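Macrophage migration inhibitory factor (Plasmodium berghei, PDB 2WKB) belongs to the macrophage migration inhibitory factor family, cytokine-like proteins whose three subunits assemble into a compact trimer with its beta-sheets at the core. Local coordinates at residues 58-63 and 78-83. Residues are numbered along the deposited sequence; the frame is centred on the assembly and turned at random.
Sequences CFVRLT and DKITKI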
loop_
_atom_site.group_PDB
_atom_site.type_symbol
_atom_site.label_atom_id
_atom_site.label_comp_id
_atom_site.label_asym_id
_atom_site.label_seq_id
_atom_site.Cartn_x
_atom_site.Cartn_y
_atom_site.Cartn_z
ATOM N N CYS E 58 -8.093 4.921 -12.156
ATOM C CA CYS E 58 -6.678 4.947 -11.802
ATOM C C CYS E 58 -6.407 5.878 -10.615
ATOM O O CYS E 58 -6.842 7.030 -10.612
ATOM C CB CYS E 58 -5.833 5.369 -13.006
ATOM S SG CYS E 58 -6.088 4.365 -14.487
ATOM N N PHE E 59 -5.681 5.379 -9.617
ATOM C CA PHE E 59 -5.297 6.176 -8.477
ATOM C C PHE E 59 -3.791 6.193 -8.571
ATOM O O PHE E 59 -3.157 5.118 -8.509
ATOM C CB PHE E 59 -5.731 5.480 -7.213
ATOM C CG PHE E 59 -5.198 6.129 -5.949
ATOM C CD1 PHE E 59 -5.085 7.511 -5.840
ATOM C CD2 PHE E 59 -4.836 5.361 -4.862
ATOM C CE1 PHE E 59 -4.638 8.112 -4.675
ATOM C CE2 PHE E 59 -4.389 5.948 -3.677
ATOM C CZ PHE E 59 -4.267 7.341 -3.587
ATOM N N VAL E 60 -3.179 7.389 -8.709
ATOM C CA VAL E 60 -1.714 7.450 -8.752
ATOM C C VAL E 60 -1.220 8.122 -7.454
ATOM O O VAL E 60 -1.712 9.194 -7.099
ATOM C CB VAL E 60 -1.206 8.207 -9.943
ATOM C CG1 VAL E 60 0.379 8.208 -10.009
ATOM C CG2 VAL E 60 -1.719 7.554 -11.305
ATOM N N ARG E 61 -0.357 7.463 -6.705
ATOM C CA ARG E 61 0.097 8.041 -5.453
ATOM C C ARG E 61 1.629 8.270 -5.560
ATOM O O ARG E 61 2.354 7.322 -5.894
ATOM C CB ARG E 61 -0.207 7.099 -4.325
ATOM C CG ARG E 61 0.177 7.735 -2.897
ATOM C CD ARG E 61 -0.506 6.912 -1.760
ATOM N NE ARG E 61 -0.252 5.477 -1.849
ATOM C CZ ARG E 61 -1.057 4.536 -1.359
ATOM N NH1 ARG E 61 -0.726 3.265 -1.500
ATOM N NH2 ARG E 61 -2.180 4.872 -0.711
ATOM N N LEU E 62 2.103 9.495 -5.313
ATOM C CA LEU E 62 3.479 9.789 -5.407
ATOM C C LEU E 62 3.901 10.179 -3.991
ATOM O O LEU E 62 3.251 11.049 -3.326
ATOM C CB LEU E 62 3.730 10.934 -6.367
ATOM C CG LEU E 62 3.300 10.544 -7.797
ATOM C CD1 LEU E 62 1.870 11.083 -8.080
ATOM C CD2 LEU E 62 4.387 11.198 -8.698
ATOM N N THR E 63 4.951 9.495 -3.549
ATOM C CA THR E 63 5.367 9.553 -2.143
ATOM C C THR E 63 6.817 9.937 -2.078
ATOM O O THR E 63 7.654 9.300 -2.709
ATOM C CB THR E 63 5.118 8.220 -1.418
ATOM O OG1 THR E 63 3.724 7.966 -1.384
ATOM C CG2 THR E 63 5.567 8.342 0.067
ATOM N N ASP E 78 -1.288 16.924 -14.385
ATOM C CA ASP E 78 -1.868 17.120 -15.715
ATOM C C ASP E 78 -1.133 16.161 -16.674
ATOM O O ASP E 78 -1.770 15.405 -17.406
ATOM C CB ASP E 78 -1.694 18.565 -16.117
ATOM C CG ASP E 78 -2.365 18.924 -17.484
ATOM O OD1 ASP E 78 -2.752 18.058 -18.281
ATOM O OD2 ASP E 78 -2.529 20.122 -17.741
ATOM N N LYS E 79 0.192 16.104 -16.612
ATOM C CA LYS E 79 0.909 15.214 -17.535
ATOM C C LYS E 79 0.600 13.742 -17.310
ATOM O O LYS E 79 0.438 12.933 -18.284
ATOM C CB LYS E 79 2.409 15.392 -17.463
ATOM C CG LYS E 79 3.101 14.435 -18.456
ATOM C CD LYS E 79 2.848 14.907 -19.970
ATOM C CE LYS E 79 3.731 14.143 -21.041
ATOM N NZ LYS E 79 3.320 14.655 -22.400
ATOM N N ILE E 80 0.559 13.343 -16.052
ATOM C CA ILE E 80 0.209 11.946 -15.737
ATOM C C ILE E 80 -1.218 11.595 -16.225
ATOM O O ILE E 80 -1.460 10.467 -16.745
ATOM C CB ILE E 80 0.412 11.688 -14.209
ATOM C CG1 ILE E 80 1.922 11.727 -13.904
ATOM C CG2 ILE E 80 -0.219 10.285 -13.754
ATOM C CD1 ILE E 80 2.230 11.703 -12.360
ATOM N N THR E 81 -2.151 12.509 -16.011
ATOM C CA THR E 81 -3.544 12.257 -16.458
ATOM C C THR E 81 -3.513 11.982 -17.989
ATOM O O THR E 81 -4.186 11.003 -18.477
ATOM C CB THR E 81 -4.462 13.419 -16.120
ATOM O OG1 THR E 81 -4.479 13.589 -14.700
ATOM C CG2 THR E 81 -5.929 13.183 -16.581
ATOM N N LYS E 82 -2.793 12.795 -18.722
ATOM C CA LYS E 82 -2.671 12.610 -20.194
ATOM C C LYS E 82 -2.043 11.297 -20.623
ATOM O O LYS E 82 -2.606 10.566 -21.484
ATOM C CB LYS E 82 -1.900 13.754 -20.861
ATOM C CG LYS E 82 -2.434 15.095 -20.558
ATOM C CD LYS E 82 -3.695 15.457 -21.271
ATOM C CE LYS E 82 -3.704 17.004 -21.458
ATOM N NZ LYS E 82 -4.377 17.767 -20.325
ATOM N N ILE E 83 -0.934 10.931 -19.982
ATOM C CA ILE E 83 -0.338 9.632 -20.196
ATOM C C ILE E 83 -1.325 8.467 -19.909
ATOM O O ILE E 83 -1.459 7.489 -20.710
ATOM C CB ILE E 83 0.926 9.437 -19.318
ATOM C CG1 ILE E 83 2.052 10.382 -19.789
ATOM C CG2 ILE E 83 1.374 7.938 -19.301
ATOM C CD1 ILE E 83 3.238 10.520 -18.746
#
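Ile80 reaches down from its helix to meet two strand residues, Val60 and Leu62, one with each of its branches. Its CG2 methyl lies 4.0 Å from Val60 CG2, the two side chains crossing at a slant. The ethyl arm runs largely along the strand, which brings CD1 to 4.3 Å from Leu62 CD2. With CG1 anti to the carbonyl carbon (chi1 -69°) and the arm extended (chi2 171°), CG2 is left against Val60 while CD1 points onward, where Leu62 reaches out to it. The contact is thus wholly apolar and buried, and branched aliphatic residues suit it: valine is compact and at ease in an extended backbone, while leucine and isoleucine bridge the gap between sheet and helix, where the CA atoms of Val60 and Ile80 stand 8.5 Å apart.

Asp78 and Lys82 lie on the side of the helix turned from the strand. There Lys82 NZ forms a salt bridge with Asp78 OD1 at 2.6 Å, the oxygen accepting on its syn lone pair, in a one-turn i to i+4 pairing. Thr81 returns its hydroxyl to the backbone O of Ala77, which satisfies a polar group in a buried position.

On the far face of the strand, Arg61 makes a salt bridge with Glu4, and Phe59 packs on Met39 of a second subunit. Strand 58-63 runs between strands 4-7 and 95-100, and helix 73-88 covers it as the crossover of the beta-alpha-beta unit that continues into strand 95-100. Helix 13-31 lies alongside, touching Leu62 through Ile27 and Ile83 through Ala26.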